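Local atomic coordinates of glycine cleavage system transcriptional repressor, putative (Vibrio cholerae, PDB entry 1U8S), a protein that probably acts as a transcriptional repressor of the glycine cleavage system and is built from two ACT domains joined in a single chain. Residues B[64-69]-B[77-82]; B[21-26]-B[46-51]; B[111-116]-B[156-161]; B[104-109]-B[167-172]. All coordinates share one frame; numbering follows the deposited sequence.

Contact 1. Residues B[64-69]-B[77-82]; sequences TTLPLL and TMMKRT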
loop_
_atom_site.group_PDB
_atom_site.type_symbol
_atom_site.label_atom_id
_atom_site.label_comp_id
_atom_site.label_asym_id
_atom_site.label_seq_id
_atom_site.Cartn_x
_atom_site.Cartn_y
_atom_site.Cartn_z
ATOM N N THR B 64 19.010 11.612 5.084
ATOM C CA THR B 64 20.136 11.249 5.925
ATOM C C THR B 64 19.710 10.476 7.159
ATOM O O THR B 64 20.169 9.355 7.379
ATOM C CB THR B 64 20.927 12.476 6.392
ATOM O OG1 THR B 64 21.380 13.223 5.257
ATOM C CG2 THR B 64 22.130 12.030 7.215
ATOM N N THR B 65 18.827 11.067 7.958
ATOM C CA THR B 65 18.367 10.441 9.199
ATOM C C THR B 65 17.609 9.109 9.091
ATOM O O THR B 65 17.748 8.250 9.962
ATOM C CB THR B 65 17.503 11.423 10.005
ATOM O OG1 THR B 65 16.360 11.805 9.233
ATOM C CG2 THR B 65 18.304 12.662 10.348
ATOM N N LEU B 66 16.820 8.936 8.031
ATOM C CA LEU B 66 16.031 7.719 7.841
ATOM C C LEU B 66 16.827 6.413 7.875
ATOM O O LEU B 66 16.441 5.464 8.549
ATOM C CB LEU B 66 15.246 7.796 6.522
ATOM C CG LEU B 66 14.124 6.770 6.294
ATOM C CD1 LEU B 66 13.018 7.003 7.310
ATOM C CD2 LEU B 66 13.571 6.902 4.882
ATOM N N PRO B 67 17.946 6.341 7.145
ATOM C CA PRO B 67 18.699 5.082 7.185
ATOM C C PRO B 67 19.154 4.703 8.600
ATOM O O PRO B 67 19.215 3.520 8.940
ATOM C CB PRO B 67 19.876 5.355 6.246
ATOM C CG PRO B 67 19.323 6.377 5.279
ATOM C CD PRO B 67 18.554 7.294 6.200
ATOM N N LEU B 68 19.474 5.702 9.421
ATOM C CA LEU B 68 19.923 5.444 10.787
ATOM C C LEU B 68 18.824 4.786 11.597
ATOM O O LEU B 68 19.077 3.863 12.370
ATOM C CB LEU B 68 20.342 6.742 11.474
ATOM C CG LEU B 68 21.487 7.492 10.801
ATOM C CD1 LEU B 68 21.858 8.714 11.632
ATOM C CD2 LEU B 68 22.679 6.559 10.645
ATOM N N LEU B 69 17.603 5.278 11.419
ATOM C CA LEU B 69 16.446 4.734 12.115
ATOM C C LEU B 69 16.367 3.251 11.766
ATOM O O LEU B 69 16.057 2.410 12.612
ATOM C CB LEU B 69 15.180 5.446 11.642
ATOM C CG LEU B 69 13.898 5.282 12.459
ATOM C CD1 LEU B 69 14.074 5.942 13.822
ATOM C CD2 LEU B 69 12.730 5.923 11.715
ATOM N N THR B 77 15.431 0.291 4.510
ATOM C CA THR B 77 14.897 1.425 3.769
ATOM C C THR B 77 15.330 1.520 2.314
ATOM O O THR B 77 16.306 0.907 1.884
ATOM C CB THR B 77 15.248 2.742 4.447
ATOM O OG1 THR B 77 16.658 2.976 4.331
ATOM C CG2 THR B 77 14.855 2.688 5.912
ATOM N N MET B 78 14.582 2.319 1.566
ATOM C CA MET B 78 14.824 2.522 0.155
ATOM C C MET B 78 14.129 3.839 -0.179
ATOM O O MET B 78 12.951 4.003 0.123
ATOM C CB MET B 78 14.199 1.355 -0.612
ATOM C CG MET B 78 14.638 1.193 -2.045
ATOM S SD MET B 78 14.218 -0.476 -2.654
ATOM C CE MET B 78 12.455 -0.270 -3.098
ATOM N N MET B 79 14.855 4.782 -0.772
ATOM C CA MET B 79 14.271 6.076 -1.130
ATOM C C MET B 79 14.576 6.455 -2.576
ATOM O O MET B 79 15.446 5.867 -3.212
ATOM C CB MET B 79 14.814 7.183 -0.236
ATOM C CG MET B 79 14.803 6.878 1.237
ATOM S SD MET B 79 15.563 8.231 2.132
ATOM C CE MET B 79 17.332 7.971 1.721
ATOM N N LYS B 80 13.855 7.449 -3.083
ATOM C CA LYS B 80 14.059 7.920 -4.440
ATOM C C LYS B 80 13.316 9.215 -4.706
ATOM O O LYS B 80 12.090 9.270 -4.615
ATOM C CB LYS B 80 13.616 6.873 -5.466
ATOM C CG LYS B 80 13.664 7.404 -6.892
ATOM C CD LYS B 80 13.350 6.351 -7.929
ATOM C CE LYS B 80 13.472 6.938 -9.324
ATOM N NZ LYS B 80 13.332 5.907 -10.381
ATOM N N ARG B 81 14.058 10.261 -5.038
ATOM C CA ARG B 81 13.430 11.531 -5.338
ATOM C C ARG B 81 12.574 11.307 -6.587
ATOM O O ARG B 81 12.794 10.355 -7.338
ATOM C CB ARG B 81 14.500 12.598 -5.579
ATOM C CG ARG B 81 15.501 12.724 -4.427
ATOM C CD ARG B 81 16.664 13.663 -4.776
ATOM N NE ARG B 81 16.395 15.060 -4.436
ATOM C CZ ARG B 81 16.805 15.645 -3.313
ATOM N NH1 ARG B 81 17.511 14.963 -2.418
ATOM N NH2 ARG B 81 16.497 16.915 -3.080
ATOM N N THR B 82 11.590 12.174 -6.794
ATOM C CA THR B 82 10.703 12.054 -7.943
ATOM C C THR B 82 9.962 13.372 -8.190
ATOM O O THR B 82 9.919 14.238 -7.321
ATOM C CB THR B 82 9.689 10.906 -7.721
ATOM O OG1 THR B 82 8.882 10.735 -8.889
ATOM C CG2 THR B 82 8.791 11.206 -6.531
#

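Contact 2. Residues B[21-26]-B[46-51]; sequences NEVVRL and FTLLML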
loop_
_atom_site.group_PDB
_atom_site.type_symbol
_atom_site.label_atom_id
_atom_site.label_comp_id
_atom_site.label_asym_id
_atom_site.label_seq_id
_atom_site.Cartn_x
_atom_site.Cartn_y
_atom_site.Cartn_z
ATOM N N ASN B 21 5.470 4.841 14.341
ATOM C CA ASN B 21 5.481 6.134 15.017
ATOM C C ASN B 21 6.738 6.888 14.619
ATOM O O ASN B 21 6.678 7.999 14.101
ATOM C CB ASN B 21 5.481 5.957 16.538
ATOM C CG ASN B 21 4.085 5.933 17.127
ATOM O OD1 ASN B 21 3.827 5.234 18.110
ATOM N ND2 ASN B 21 3.179 6.713 16.544
ATOM N N GLU B 22 7.880 6.261 14.864
ATOM C CA GLU B 22 9.173 6.857 14.565
ATOM C C GLU B 22 9.295 7.275 13.110
ATOM O O GLU B 22 9.881 8.314 12.805
ATOM C CB GLU B 22 10.280 5.866 14.922
ATOM C CG GLU B 22 10.183 5.364 16.354
ATOM C CD GLU B 22 10.930 4.063 16.574
ATOM O OE1 GLU B 22 10.750 3.450 17.649
ATOM O OE2 GLU B 22 11.697 3.655 15.674
ATOM N N VAL B 23 8.737 6.474 12.210
ATOM C CA VAL B 23 8.811 6.795 10.794
ATOM C C VAL B 23 8.125 8.112 10.473
ATOM O O VAL B 23 8.743 9.012 9.904
ATOM C CB VAL B 23 8.195 5.692 9.936
ATOM C CG1 VAL B 23 8.282 6.074 8.470
ATOM C CG2 VAL B 23 8.931 4.386 10.179
ATOM N N VAL B 24 6.855 8.240 10.832
ATOM C CA VAL B 24 6.144 9.484 10.550
ATOM C C VAL B 24 6.690 10.583 11.446
ATOM O O VAL B 24 6.591 11.771 11.135
ATOM C CB VAL B 24 4.615 9.357 10.800
ATOM C CG1 VAL B 24 4.062 8.168 10.042
ATOM C CG2 VAL B 24 4.330 9.240 12.285
ATOM N N ARG B 25 7.267 10.165 12.566
ATOM C CA ARG B 25 7.836 11.081 13.544
ATOM C C ARG B 25 9.054 11.753 12.934
ATOM O O ARG B 25 9.179 12.977 12.935
ATOM C CB ARG B 25 8.225 10.296 14.802
ATOM C CG ARG B 25 8.841 11.113 15.920
ATOM C CD ARG B 25 9.105 10.240 17.146
ATOM N NE ARG B 25 9.990 10.910 18.090
ATOM C CZ ARG B 25 11.236 11.276 17.807
ATOM N NH1 ARG B 25 11.746 11.031 16.604
ATOM N NH2 ARG B 25 11.977 11.891 18.720
ATOM N N LEU B 26 9.942 10.927 12.402
ATOM C CA LEU B 26 11.168 11.393 11.781
ATOM C C LEU B 26 10.847 12.260 10.566
ATOM O O LEU B 26 11.468 13.303 10.352
ATOM C CB LEU B 26 12.016 10.182 11.375
ATOM C CG LEU B 26 13.455 10.395 10.908
ATOM C CD1 LEU B 26 14.238 9.104 11.104
ATOM C CD2 LEU B 26 13.474 10.835 9.453
ATOM N N PHE B 46 6.254 -5.139 8.980
ATOM C CA PHE B 46 5.607 -3.842 8.855
ATOM C C PHE B 46 6.099 -3.340 7.494
ATOM O O PHE B 46 7.304 -3.197 7.288
ATOM C CB PHE B 46 6.088 -2.925 9.999
ATOM C CG PHE B 46 5.918 -1.451 9.730
ATOM C CD1 PHE B 46 4.700 -0.817 9.952
ATOM C CD2 PHE B 46 6.989 -0.689 9.257
ATOM C CE1 PHE B 46 4.548 0.562 9.708
ATOM C CE2 PHE B 46 6.848 0.686 9.009
ATOM C CZ PHE B 46 5.625 1.308 9.236
ATOM N N THR B 47 5.185 -3.115 6.555
ATOM C CA THR B 47 5.590 -2.632 5.235
ATOM C C THR B 47 4.941 -1.287 4.966
ATOM O O THR B 47 3.737 -1.107 5.194
ATOM C CB THR B 47 5.215 -3.625 4.093
ATOM O OG1 THR B 47 3.797 -3.775 4.027
ATOM C CG2 THR B 47 5.827 -4.981 4.345
ATOM N N LEU B 48 5.743 -0.358 4.455
ATOM C CA LEU B 48 5.291 1.001 4.177
ATOM C C LEU B 48 5.723 1.635 2.840
ATOM O O LEU B 48 6.899 1.607 2.473
ATOM C CB LEU B 48 5.770 1.893 5.312
ATOM C CG LEU B 48 5.725 3.386 5.069
ATOM C CD1 LEU B 48 4.381 3.905 5.491
ATOM C CD2 LEU B 48 6.818 4.062 5.878
ATOM N N LEU B 49 4.756 2.206 2.122
ATOM C CA LEU B 49 5.036 2.926 0.881
ATOM C C LEU B 49 4.730 4.346 1.278
ATOM O O LEU B 49 3.702 4.585 1.897
ATOM C CB LEU B 49 4.090 2.520 -0.247
ATOM C CG LEU B 49 4.273 1.092 -0.747
ATOM C CD1 LEU B 49 3.391 0.850 -1.974
ATOM C CD2 LEU B 49 5.765 0.857 -1.064
ATOM N N MET B 50 5.602 5.290 0.951
ATOM C CA MET B 50 5.308 6.661 1.341
ATOM C C MET B 50 5.893 7.699 0.399
ATOM O O MET B 50 6.946 7.492 -0.196
ATOM C CB MET B 50 5.788 6.916 2.773
ATOM C CG MET B 50 5.360 8.247 3.348
ATOM S SD MET B 50 5.971 8.501 5.042
ATOM C CE MET B 50 4.659 7.718 6.018
ATOM N N LEU B 51 5.177 8.810 0.265
ATOM C CA LEU B 51 5.566 9.926 -0.590
ATOM C C LEU B 51 5.532 11.200 0.238
ATOM O O LEU B 51 4.482 11.606 0.724
ATOM C CB LEU B 51 4.593 10.059 -1.765
ATOM C CG LEU B 51 4.766 11.350 -2.564
ATOM C CD1 LEU B 51 6.162 11.364 -3.154
ATOM C CD2 LEU B 51 3.701 11.461 -3.645
#

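Contact 3. Residues B[111-116]-B[156-161]; sequences TQFFAQ and MQLQEE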
loop_
_atom_site.group_PDB
_atom_site.type_symbol
_atom_site.label_atom_id
_atom_site.label_comp_id
_atom_site.label_asym_id
_atom_site.label_seq_id
_atom_site.Cartn_x
_atom_site.Cartn_y
_atom_site.Cartn_z
ATOM N N THR B 111 -3.905 -7.612 -15.360
ATOM C CA THR B 111 -3.258 -6.364 -15.013
ATOM C C THR B 111 -3.206 -5.566 -16.306
ATOM O O THR B 111 -3.424 -4.358 -16.310
ATOM C CB THR B 111 -1.819 -6.569 -14.441
ATOM O OG1 THR B 111 -0.983 -7.210 -15.409
ATOM C CG2 THR B 111 -1.869 -7.408 -13.176
ATOM N N GLN B 112 -2.944 -6.249 -17.415
ATOM C CA GLN B 112 -2.893 -5.577 -18.712
ATOM C C GLN B 112 -4.257 -4.945 -19.019
ATOM O O GLN B 112 -4.341 -3.862 -19.604
ATOM C CB GLN B 112 -2.511 -6.580 -19.803
ATOM C CG GLN B 112 -2.270 -5.993 -21.192
ATOM C CD GLN B 112 -1.067 -5.041 -21.268
ATOM O OE1 GLN B 112 -0.375 -4.985 -22.298
ATOM N NE2 GLN B 112 -0.823 -4.280 -20.193
ATOM N N PHE B 113 -5.326 -5.625 -18.615
ATOM C CA PHE B 113 -6.681 -5.129 -18.830
ATOM C C PHE B 113 -6.828 -3.730 -18.243
ATOM O O PHE B 113 -7.475 -2.863 -18.836
ATOM C CB PHE B 113 -7.688 -6.062 -18.159
ATOM C CG PHE B 113 -9.109 -5.558 -18.190
ATOM C CD1 PHE B 113 -9.861 -5.622 -19.359
ATOM C CD2 PHE B 113 -9.692 -5.025 -17.044
ATOM C CE1 PHE B 113 -11.170 -5.169 -19.391
ATOM C CE2 PHE B 113 -11.008 -4.564 -17.056
ATOM C CZ PHE B 113 -11.750 -4.637 -18.234
ATOM N N PHE B 114 -6.240 -3.514 -17.070
ATOM C CA PHE B 114 -6.321 -2.214 -16.425
ATOM C C PHE B 114 -5.324 -1.231 -16.997
ATOM O O PHE B 114 -5.584 -0.033 -17.035
ATOM C CB PHE B 114 -6.130 -2.364 -14.919
ATOM C CG PHE B 114 -7.257 -3.089 -14.258
ATOM C CD1 PHE B 114 -8.537 -2.545 -14.268
ATOM C CD2 PHE B 114 -7.063 -4.343 -13.698
ATOM C CE1 PHE B 114 -9.615 -3.245 -13.734
ATOM C CE2 PHE B 114 -8.134 -5.056 -13.159
ATOM C CZ PHE B 114 -9.411 -4.510 -13.177
ATOM N N ALA B 115 -4.178 -1.723 -17.445
ATOM C CA ALA B 115 -3.199 -0.822 -18.030
ATOM C C ALA B 115 -3.763 -0.273 -19.343
ATOM O O ALA B 115 -3.728 0.936 -19.576
ATOM C CB ALA B 115 -1.890 -1.538 -18.278
ATOM N N GLN B 116 -4.298 -1.151 -20.188
ATOM C CA GLN B 116 -4.867 -0.727 -21.467
ATOM C C GLN B 116 -5.899 0.380 -21.258
ATOM O O GLN B 116 -6.092 1.238 -22.114
ATOM C CB GLN B 116 -5.529 -1.913 -22.170
ATOM C CG GLN B 116 -4.554 -2.977 -22.617
ATOM C CD GLN B 116 -5.231 -4.282 -22.982
ATOM O OE1 GLN B 116 -6.040 -4.811 -22.214
ATOM N NE2 GLN B 116 -4.893 -4.821 -24.149
ATOM N N MET B 156 -20.555 0.814 -16.441
ATOM C CA MET B 156 -21.264 -0.259 -17.127
ATOM C C MET B 156 -20.385 -0.773 -18.268
ATOM O O MET B 156 -20.382 -1.961 -18.592
ATOM C CB MET B 156 -22.597 0.253 -17.674
ATOM C CG MET B 156 -23.477 -0.833 -18.292
ATOM S SD MET B 156 -24.076 -2.102 -17.105
ATOM C CE MET B 156 -22.891 -3.446 -17.379
ATOM N N GLN B 157 -19.626 0.136 -18.865
ATOM C CA GLN B 157 -18.736 -0.217 -19.958
ATOM C C GLN B 157 -17.498 -0.987 -19.475
ATOM O O GLN B 157 -17.025 -1.898 -20.156
ATOM C CB GLN B 157 -18.302 1.044 -20.695
ATOM C CG GLN B 157 -17.445 0.766 -21.898
ATOM C CD GLN B 157 -17.005 2.027 -22.582
ATOM O OE1 GLN B 157 -17.837 2.827 -23.016
ATOM N NE2 GLN B 157 -15.688 2.222 -22.687
ATOM N N LEU B 158 -16.967 -0.611 -18.313
ATOM C CA LEU B 158 -15.807 -1.295 -17.765
ATOM C C LEU B 158 -16.222 -2.723 -17.441
ATOM O O LEU B 158 -15.478 -3.679 -17.696
ATOM C CB LEU B 158 -15.323 -0.595 -16.490
ATOM C CG LEU B 158 -14.157 -1.224 -15.709
ATOM C CD1 LEU B 158 -12.905 -1.296 -16.569
ATOM C CD2 LEU B 158 -13.895 -0.395 -14.471
ATOM N N GLN B 159 -17.427 -2.866 -16.900
ATOM C CA GLN B 159 -17.930 -4.174 -16.535
ATOM C C GLN B 159 -18.163 -5.071 -17.737
ATOM O O GLN B 159 -17.955 -6.278 -17.673
ATOM C CB GLN B 159 -19.211 -4.026 -15.741
ATOM C CG GLN B 159 -19.874 -5.330 -15.389
ATOM C CD GLN B 159 -20.871 -5.141 -14.284
ATOM O OE1 GLN B 159 -20.496 -5.041 -13.116
ATOM N NE2 GLN B 159 -22.152 -5.061 -14.638
ATOM N N GLU B 160 -18.606 -4.486 -18.837
ATOM C CA GLU B 160 -18.843 -5.274 -20.031
ATOM C C GLU B 160 -17.517 -5.746 -20.608
ATOM O O GLU B 160 -17.359 -6.915 -20.934
ATOM C CB GLU B 160 -19.651 -4.455 -21.050
ATOM C CG GLU B 160 -21.160 -4.531 -20.798
ATOM C CD GLU B 160 -21.971 -3.543 -21.621
ATOM O OE1 GLU B 160 -23.203 -3.738 -21.732
ATOM O OE2 GLU B 160 -21.384 -2.567 -22.145
ATOM N N GLU B 161 -16.552 -4.844 -20.715
ATOM C CA GLU B 161 -15.247 -5.218 -21.242
ATOM C C GLU B 161 -14.592 -6.291 -20.367
ATOM O O GLU B 161 -13.918 -7.188 -20.871
ATOM C CB GLU B 161 -14.361 -3.976 -21.342
ATOM C CG GLU B 161 -15.065 -2.830 -22.054
ATOM C CD GLU B 161 -14.147 -1.679 -22.377
ATOM O OE1 GLU B 161 -13.297 -1.345 -21.522
ATOM O OE2 GLU B 161 -14.290 -1.099 -23.477
#

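Contact 4. Residues B[104-109]-B[167-172]; sequences LGLTEK and TALDVQ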
loop_
_atom_site.group_PDB
_atom_site.type_symbol
_atom_site.label_atom_id
_atom_site.label_comp_id
_atom_site.label_asym_id
_atom_site.label_seq_id
_atom_site.Cartn_x
_atom_site.Cartn_y
_atom_site.Cartn_z
ATOM N N LEU B 104 -1.522 -20.442 -15.974
ATOM C CA LEU B 104 -0.599 -20.022 -17.025
ATOM C C LEU B 104 -0.797 -18.612 -17.615
ATOM O O LEU B 104 -1.703 -18.379 -18.416
ATOM C CB LEU B 104 -0.627 -21.054 -18.157
ATOM C CG LEU B 104 0.563 -21.115 -19.120
ATOM C CD1 LEU B 104 1.833 -21.474 -18.351
ATOM C CD2 LEU B 104 0.284 -22.152 -20.208
ATOM N N GLY B 105 0.069 -17.685 -17.207
ATOM C CA GLY B 105 0.046 -16.314 -17.702
ATOM C C GLY B 105 -1.257 -15.548 -17.637
ATOM O O GLY B 105 -1.436 -14.561 -18.349
ATOM N N LEU B 106 -2.151 -15.991 -16.760
ATOM C CA LEU B 106 -3.464 -15.390 -16.580
ATOM C C LEU B 106 -3.483 -14.059 -15.821
ATOM O O LEU B 106 -4.175 -13.116 -16.229
ATOM C CB LEU B 106 -4.371 -16.388 -15.859
ATOM C CG LEU B 106 -5.866 -16.084 -15.841
ATOM C CD1 LEU B 106 -6.418 -16.236 -17.252
ATOM C CD2 LEU B 106 -6.568 -17.032 -14.878
ATOM N N THR B 107 -2.741 -13.977 -14.719
ATOM C CA THR B 107 -2.726 -12.758 -13.926
ATOM C C THR B 107 -2.325 -11.523 -14.724
ATOM O O THR B 107 -2.988 -10.494 -14.640
ATOM C CB THR B 107 -1.796 -12.874 -12.692
ATOM O OG1 THR B 107 -2.252 -13.930 -11.840
ATOM C CG2 THR B 107 -1.812 -11.570 -11.895
ATOM N N GLU B 108 -1.252 -11.615 -15.506
ATOM C CA GLU B 108 -0.792 -10.464 -16.284
ATOM C C GLU B 108 -1.773 -10.042 -17.379
ATOM O O GLU B 108 -1.674 -8.941 -17.926
ATOM C CB GLU B 108 0.592 -10.743 -16.878
ATOM C CG GLU B 108 0.707 -12.090 -17.553
ATOM C CD GLU B 108 1.519 -13.086 -16.740
ATOM O OE1 GLU B 108 1.166 -13.327 -15.560
ATOM O OE2 GLU B 108 2.507 -13.629 -17.291
ATOM N N LYS B 109 -2.717 -10.923 -17.696
ATOM C CA LYS B 109 -3.750 -10.628 -18.690
ATOM C C LYS B 109 -4.683 -9.608 -18.046
ATOM O O LYS B 109 -5.125 -8.651 -18.677
ATOM C CB LYS B 109 -4.535 -11.900 -19.024
ATOM C CG LYS B 109 -3.768 -12.897 -19.874
ATOM C CD LYS B 109 -4.163 -12.783 -21.340
ATOM C CE LYS B 109 -3.143 -13.445 -22.239
ATOM N NZ LYS B 109 -2.690 -14.716 -21.626
ATOM N N THR B 167 -14.891 -13.964 -20.830
ATOM C CA THR B 167 -15.435 -14.944 -21.763
ATOM C C THR B 167 -14.307 -15.425 -22.657
ATOM O O THR B 167 -14.132 -16.624 -22.867
ATOM C CB THR B 167 -16.542 -14.358 -22.674
ATOM O OG1 THR B 167 -17.671 -14.018 -21.878
ATOM C CG2 THR B 167 -16.973 -15.373 -23.722
ATOM N N ALA B 168 -13.553 -14.474 -23.185
ATOM C CA ALA B 168 -12.421 -14.771 -24.057
ATOM C C ALA B 168 -11.400 -15.726 -23.444
ATOM O O ALA B 168 -10.877 -16.603 -24.132
ATOM C CB ALA B 168 -11.724 -13.477 -24.447
ATOM N N LEU B 169 -11.114 -15.557 -22.158
ATOM C CA LEU B 169 -10.128 -16.402 -21.491
ATOM C C LEU B 169 -10.767 -17.584 -20.768
ATOM O O LEU B 169 -10.079 -18.346 -20.081
ATOM C CB LEU B 169 -9.298 -15.567 -20.509
ATOM C CG LEU B 169 -8.583 -14.354 -21.116
ATOM C CD1 LEU B 169 -8.014 -13.475 -20.023
ATOM C CD2 LEU B 169 -7.497 -14.833 -22.062
ATOM N N ASP B 170 -12.082 -17.725 -20.933
ATOM C CA ASP B 170 -12.838 -18.820 -20.341
ATOM C C ASP B 170 -12.657 -19.005 -18.838
ATOM O O ASP B 170 -12.398 -20.122 -18.375
ATOM C CB ASP B 170 -12.477 -20.122 -21.050
ATOM C CG ASP B 170 -13.280 -21.298 -20.549
ATOM O OD1 ASP B 170 -14.512 -21.150 -20.406
ATOM O OD2 ASP B 170 -12.679 -22.368 -20.312
ATOM N N VAL B 171 -12.790 -17.926 -18.072
ATOM C CA VAL B 171 -12.651 -18.003 -16.615
ATOM C C VAL B 171 -13.841 -17.328 -15.945
ATOM O O VAL B 171 -14.582 -16.576 -16.586
ATOM C CB VAL B 171 -11.370 -17.293 -16.114
ATOM C CG1 VAL B 171 -10.162 -17.830 -16.828
ATOM C CG2 VAL B 171 -11.486 -15.784 -16.334
ATOM N N GLN B 172 -14.015 -17.596 -14.655
ATOM C CA GLN B 172 -15.107 -17.003 -13.890
ATOM C C GLN B 172 -14.632 -15.728 -13.221
ATOM O O GLN B 172 -13.682 -15.740 -12.431
ATOM C CB GLN B 172 -15.601 -17.963 -12.812
ATOM C CG GLN B 172 -16.189 -19.262 -13.329
ATOM C CD GLN B 172 -16.656 -20.164 -12.199
ATOM O OE1 GLN B 172 -15.842 -20.689 -11.424
ATOM N NE2 GLN B 172 -17.975 -20.336 -12.085
#

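Contact 1. Residues B[64-69]-B[77-82]
The branched end of L66 lies against the thioether of M79. L66 CD2 is 3.6 Å from M79 SD and also rests near the CG of the same methionine, the two side chains lying alongside each other and pointing opposite ways. Two residues earlier, on the same side of the strand, T77 brings its methyl to the base of the leucine, CG2 standing 4.2 Å from L66 CG. T77 OG1 takes the place between backbone N and carbonyl carbon (chi1 69°) and comes 4.1 Å from P67 CA. This threonine suits a partly exposed end of the contact, since its methyl serves the apolar surface without a long side chain. M79 is flexible enough to follow the helix: its bend at the last torsion (chi3 -74°) carries CE to 4.4 Å from P67 CG. Helix 56-71 and strand 76-82 are the final alpha-beta pair of the beta-alpha-beta-beta-alpha-beta ACT fold, and their short segments run nearly antiparallel, at 164°, with axes 8.9 Å apart. P67 lacks an amide hydrogen, and the helix is kinked there. Further out, L66 continues into the core against I9 of strand 5-14, while a salt bridge from R81 to E63 joins strand and helix again. M78 points away from the helix and packs on M78 of the second subunit, and K80 forms a salt bridge with E45 of that subunit.

Contact 2. Residues B[21-26]-B[46-51]
V23 makes two of the contacts by which helix 19-28 packs on strand 45-54, with V24 making the third, as expected in the ACT domain, where two helices pack on one face of a four-stranded antiparallel sheet. The CB of V23 already points at the strand, and from there the two methyls part. CG1, anti to the backbone N (chi1 179°), meets L48 CD2 tip to tip at 3.6 Å. CG2 turns instead to the aromatic ring of F46 and approaches CE2 obliquely at 4.4 Å. A beta-branched valine suits this place because its two methyls can meet two strand side chains at once. The short segments run almost parallel, crossing at -20° with axes 11.5 Å apart, a separation spanned by side chains alone. F46, L48 and M50 alternate along the strand with T47, L49 and L51, so the first three form the apolar surface beneath the helix; on the other face, L49 packs on L49 of the second subunit. V24 points past the strand rather than at it, and it also touches L124 of the second subunit. M50, long and unbranched, can reach V24, whose CB does not point at the strand: it runs out extended and bends only at its last torsion (chi3 -87°). There it crosses V24 at about a right angle, M50 CE lying 4.1 Å from V24 CG1.

Contact 3. Residues B[111-116]-B[156-161]
F113 and L158 both carry CG opposite their own backbone N, with chi1 174° and 176°, and this brings the ring and the end of the leucine together between the two helices. The ring reaches the other helix with its far end: F113 CE2 is 3.8 Å from L158 CD1, and CZ is almost as close to that methyl. L158 O and E161 CB both lie at the ring edge, in its plane, E161 CB being 3.9 Å from F113 CE1. The same CE1 carbon also approaches E161 O at 3.7 Å, from an oblique direction. A phenylalanine suits the position because a long, flat, apolar group can cover the last stretch up to the partner's backbone. Helices 107-116 and 155-168 are the two helices of the C-terminal ACT domain and lie side by side on its antiparallel sheet, so this contact joins helix to helix across the layer. L158 also reaches down to F177 of strand 172-179, while F162 and L165 extend the wall against which F113 packs. Within its own helix, F113 CD2 sits 3.7 Å above the ring plane of F114, over its centre. E161 gives the contact only its beta carbon and backbone; its carboxylate forms a salt bridge with R117, whose guanidinium group also binds F113 O.

Contact 4. Residues B[104-109]-B[167-172]
L106 and K109 meet L169 and V171 through aliphatic carbons alone, with no ring or other flat group in the contact, so methyls and methylenes define its surface. It lies at one end of the helix layer of the C-terminal ACT domain, where the start of helix 107-116 faces the end of helix 155-168 and the turn into strand 172-179. L106, held with CG anti to its amide nitrogen (chi1 -167°), lies flank to flank with V171, and both its methyls reach the same partner: CD1 is 4.1 Å and CD2 4.2 Å from V171 CG1. Leucine suits this buried spot because its forked end also touches L169 CD1 and S100 of strand 92-100. The chain can turn down toward the sheet at this point because helix 155-168 ends in a Schellman motif: D170 takes a positive phi and its N bonds to T167 O at 3.0 Å. K109 is at the exposed margin, where a lysine can lend its methylenes to an apolar neighbour while its amine extends beyond them. Its CB is 3.9 Å from L169 CD1, and a bend at chi2 then lays K109 CD 4.0 Å from L169 CD2.

From the N terminus, contact 2 closes first, tying helix 19-28 to strand 45-54 around strand 33-42. Contact 1 then closes a much shorter loop, from helix 56-71 to strand 76-82. The two follow in series and touch, L26 packing against L69, so both helices of the first ACT domain are fixed on one sheet. Beyond the linker, contact 4 opens at the start of helix 107-116 and closes after helix 155-168, enclosing contact 3, which joins the same helices nearer the opposite ends. No loops cross. The two domains' contacts stand apart, centres about 33 to 39 Å from one another, but helix 19-28 meets helix 107-116 of the second subunit.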